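Local coordinates for ORF112 (Cyprinid herpesvirus 3, PDB 4WCG), which binds left-handed Z-DNA through its Zalpha domain, and may act on the innate immune response of the host as related viral Z-DNA binders do, at residues Glu41-Ile46 / Asp82-Lys87. Sequence-based numbering, arbitrary orientation.
With SO4 (sulfate ion), chain E; SO4 (sulfate ion), chain F.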
ATOM      1  N   GLU A  41      -0.782 -17.715  -2.532  1.00 35.13           N
ATOM      2  CA  GLU A  41       0.408 -18.509  -2.807  1.00 36.15           C
ATOM      3  C   GLU A  41       1.509 -17.644  -3.431  1.00 37.67           C
ATOM      4  O   GLU A  41       2.675 -17.750  -3.056  1.00 33.84           O
ATOM      5  CB  GLU A  41       0.064 -19.684  -3.722  1.00 48.42           C
ATOM      6  CG  GLU A  41       1.265 -20.497  -4.166  1.00 62.14           C
ATOM      7  CD  GLU A  41       0.876 -21.888  -4.625  1.00 79.87           C
ATOM      8  OE1 GLU A  41       0.109 -22.559  -3.901  1.00 88.77           O
ATOM      9  OE2 GLU A  41       1.332 -22.308  -5.710  1.00 86.19           O
ATOM     10  N   MET A  42       1.132 -16.787  -4.378  1.00 33.46           N
ATOM     11  CA  MET A  42       2.085 -15.862  -4.995  1.00 31.21           C
ATOM     12  C   MET A  42       2.622 -14.860  -3.968  1.00 27.92           C
ATOM     13  O   MET A  42       3.814 -14.546  -3.947  1.00 25.40           O
ATOM     14  CB  MET A  42       1.433 -15.126  -6.175  1.00 30.41           C
ATOM     15  CG  MET A  42       2.295 -14.035  -6.790  1.00 36.19           C
ATOM     16  SD  MET A  42       3.853 -14.647  -7.462  1.00 38.74           S
ATOM     17  CE  MET A  42       3.314 -15.333  -9.022  1.00 42.55           C
ATOM     18  N   ASN A  43       1.738 -14.366  -3.109  1.00 26.07           N
ATOM     19  CA  ASN A  43       2.155 -13.445  -2.052  1.00 21.92           C
ATOM     20  C   ASN A  43       3.271 -14.033  -1.204  1.00 26.89           C
ATOM     21  O   ASN A  43       4.281 -13.387  -0.942  1.00 24.63           O
ATOM     22  CB  ASN A  43       0.982 -13.083  -1.158  1.00 25.42           C
ATOM     23  CG  ASN A  43       0.027 -12.127  -1.814  1.00 28.62           C
ATOM     24  OD1 ASN A  43       0.401 -11.399  -2.739  1.00 26.90           O
ATOM     25  ND2 ASN A  43      -1.214 -12.120  -1.347  1.00 29.85           N
ATOM     26  N   LEU A  44       3.089 -15.280  -0.786  1.00 27.36           N
ATOM     27  CA  LEU A  44       4.068 -15.932   0.068  1.00 26.41           C
ATOM     28  C   LEU A  44       5.409 -16.117  -0.642  1.00 25.72           C
ATOM     29  O   LEU A  44       6.461 -15.979  -0.028  1.00 26.72           O
ATOM     30  CB  LEU A  44       3.529 -17.282   0.552  1.00 28.97           C
ATOM     31  CG  LEU A  44       2.355 -17.182   1.530  1.00 30.67           C
ATOM     32  CD1 LEU A  44       1.807 -18.553   1.880  1.00 34.16           C
ATOM     33  CD2 LEU A  44       2.789 -16.455   2.788  1.00 33.41           C
ATOM     34  N   LYS A  45       5.376 -16.407  -1.938  1.00 28.47           N
ATOM     35  CA  LYS A  45       6.615 -16.572  -2.690  1.00 28.42           C
ATOM     36  C   LYS A  45       7.374 -15.242  -2.796  1.00 24.14           C
ATOM     37  O   LYS A  45       8.599 -15.201  -2.712  1.00 26.71           O
ATOM     38  CB  LYS A  45       6.321 -17.135  -4.081  1.00 31.26           C
ATOM     39  CG  LYS A  45       5.744 -18.548  -4.052  1.00 37.16           C
ATOM     40  CD  LYS A  45       5.255 -18.961  -5.421  1.00 47.72           C
ATOM     41  CE  LYS A  45       4.751 -20.398  -5.413  1.00 62.66           C
ATOM     42  NZ  LYS A  45       4.436 -20.877  -6.789  1.00 75.02           N
ATOM     43  N   ILE A  46       6.636 -14.160  -2.997  1.00 23.89           N
ATOM     44  CA  ILE A  46       7.248 -12.838  -3.090  1.00 24.49           C
ATOM     45  C   ILE A  46       7.854 -12.432  -1.745  1.00 25.57           C
ATOM     46  O   ILE A  46       8.968 -11.918  -1.679  1.00 25.17           O
ATOM     47  CB  ILE A  46       6.217 -11.802  -3.542  1.00 21.86           C
ATOM     48  CG1 ILE A  46       5.803 -12.084  -4.987  1.00 21.49           C
ATOM     49  CG2 ILE A  46       6.781 -10.386  -3.417  1.00 24.25           C
ATOM     50  CD1 ILE A  46       4.636 -11.242  -5.458  1.00 23.08           C
ATOM     51  N   ASP A  82      -1.835  -3.353   3.196  1.00 23.00           N
ATOM     52  CA  ASP A  82      -1.968  -3.735   4.596  1.00 26.93           C
ATOM     53  C   ASP A  82      -0.625  -3.934   5.272  1.00 26.47           C
ATOM     54  O   ASP A  82      -0.553  -4.499   6.363  1.00 32.98           O
ATOM     55  CB  ASP A  82      -2.833  -4.993   4.755  1.00 33.73           C
ATOM     56  CG  ASP A  82      -2.364  -6.157   3.901  1.00 37.54           C
ATOM     57  OD1 ASP A  82      -1.877  -5.934   2.782  1.00 39.08           O
ATOM     58  OD2 ASP A  82      -2.517  -7.312   4.352  1.00 54.75           O
ATOM     59  N   GLY A  83       0.435  -3.455   4.635  1.00 23.15           N
ATOM     60  CA  GLY A  83       1.738  -3.387   5.279  1.00 23.02           C
ATOM     61  C   GLY A  83       2.568  -4.656   5.292  1.00 24.41           C
ATOM     62  O   GLY A  83       3.518  -4.770   6.073  1.00 28.47           O
ATOM     63  N   ARG A  84       2.239  -5.605   4.424  1.00 20.77           N
ATOM     64  CA  ARG A  84       3.032  -6.833   4.340  1.00 20.45           C
ATOM     65  C   ARG A  84       4.358  -6.622   3.609  1.00 20.28           C
ATOM     66  O   ARG A  84       5.329  -7.353   3.837  1.00 23.61           O
ATOM     67  CB  ARG A  84       2.225  -7.934   3.655  1.00 26.28           C
ATOM     68  CG  ARG A  84       1.072  -8.425   4.504  1.00 32.34           C
ATOM     69  CD  ARG A  84       0.224  -9.411   3.741  1.00 32.39           C
ATOM     70  NE  ARG A  84       0.784 -10.752   3.774  1.00 30.33           N
ATOM     71  CZ  ARG A  84       0.269 -11.785   3.109  1.00 37.77           C
ATOM     72  NH1 ARG A  84      -0.796 -11.607   2.337  1.00 33.67           N
ATOM     73  NH2 ARG A  84       0.823 -12.987   3.199  1.00 33.20           N
ATOM     74  N   VAL A  85       4.363  -5.663   2.683  1.00 19.87           N
ATOM     75  CA  VAL A  85       5.586  -5.161   2.065  1.00 18.52           C
ATOM     76  C   VAL A  85       5.526  -3.637   2.100  1.00 19.67           C
ATOM     77  O   VAL A  85       4.462  -3.045   2.341  1.00 20.87           O
ATOM     78  CB  VAL A  85       5.767  -5.643   0.589  1.00 18.67           C
ATOM     79  CG1 VAL A  85       5.807  -7.152   0.515  1.00 21.89           C
ATOM     80  CG2 VAL A  85       4.655  -5.110  -0.307  1.00 18.08           C
ATOM     81  N   ARG A  86       6.652  -2.996   1.838  1.00 20.61           N
ATOM     82  CA  ARG A  86       6.709  -1.545   1.842  1.00 21.00           C
ATOM     83  C   ARG A  86       7.601  -1.085   0.702  1.00 21.21           C
ATOM     84  O   ARG A  86       8.716  -1.599   0.529  1.00 21.83           O
ATOM     85  CB  ARG A  86       7.231  -1.043   3.178  1.00 23.38           C
ATOM     86  CG  ARG A  86       7.098   0.461   3.360  1.00 24.20           C
ATOM     87  CD  ARG A  86       7.825   0.915   4.589  1.00 25.23           C
ATOM     88  NE  ARG A  86       7.305   0.263   5.784  1.00 27.15           N
ATOM     89  CZ  ARG A  86       8.001   0.091   6.902  1.00 27.31           C
ATOM     90  NH1 ARG A  86       9.257   0.512   6.968  1.00 34.73           N
ATOM     91  NH2 ARG A  86       7.447  -0.514   7.943  1.00 32.84           N
ATOM     92  N   LYS A  87       7.125  -0.118  -0.071  1.00 19.75           N
ATOM     93  CA  LYS A  87       7.907   0.433  -1.161  1.00 19.58           C
ATOM     94  C   LYS A  87       8.791   1.563  -0.655  1.00 22.94           C
ATOM     95  O   LYS A  87       8.409   2.292   0.261  1.00 23.73           O
ATOM     96  CB  LYS A  87       6.974   0.945  -2.267  1.00 22.56           C
ATOM     97  CG  LYS A  87       7.647   1.233  -3.591  1.00 22.40           C
ATOM     98  CD  LYS A  87       6.625   1.800  -4.578  1.00 25.47           C
ATOM     99  CE  LYS A  87       6.436   3.284  -4.356  1.00 26.60           C
ATOM    100  NZ  LYS A  87       7.676   4.035  -4.695  1.00 30.29           N
TER
HETATM  101  S   SO4 E 301       3.864  -0.397   7.302  0.67 33.46           S
HETATM  102  O1  SO4 E 301       4.430  -1.467   8.121  0.67 44.14           O
HETATM  103  O2  SO4 E 301       4.061   0.892   7.974  0.67 35.05           O
HETATM  104  O3  SO4 E 301       4.546  -0.355   5.999  0.67 23.91           O
HETATM  105  O4  SO4 E 301       2.431  -0.633   7.136  0.67 31.62           O
HETATM  106  S   SO4 F 302      -4.176 -18.952  -3.556  0.75 73.21           S
HETATM  107  O1  SO4 F 302      -4.889 -17.699  -3.321  0.75 66.29           O
HETATM  108  O2  SO4 F 302      -3.016 -19.031  -2.674  0.75 74.32           O
HETATM  109  O3  SO4 F 302      -3.728 -19.020  -4.944  0.75 73.75           O
HETATM  110  O4  SO4 F 302      -5.068 -20.074  -3.281  0.75 77.88           O
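The Arg84 guanidinium reaches helix 40-52 with CD2 of Leu44 at its edge, near its plane, 4.0 Å from NH2, while the Asn43 amide approaches NH1 obliquely, its plane turned 78° from that of the guanidinium. In this winged helix-turn-helix Zalpha domain, the contact ties the first helix to the turn that leads from helix 69-81 into the wing strand 86-87. Asn43 ND2 lies 3.7 Å from Arg84 NH1 with no hydrogen bond between them; the two side chains share Glu40, ND2 giving a hydrogen bond to OE1 and Arg84 NH2 forming a salt bridge with OE2. With chi3 bent at 82°, the Arg84 chain turns its guanidinium toward Leu44 and Asn43 near the start of the helix. Gly83, with positive phi, is the C-prime residue of the Schellman motif ending helix 69-81. Two sulfates, probably from the crystallisation liquor, bind nearby. One accepts hydrogen bonds from Glu41 N, Ser39 OG and Glu40 N at the start of helix 40-52. Arg86 NE of the second subunit hydrogen-bonds to the other; in this chain Arg86 NE reaches its O3 at 2.8 Å, and Arg86 NH2 its O1, in the guanidinium plane, at 3.2 Å and 170°.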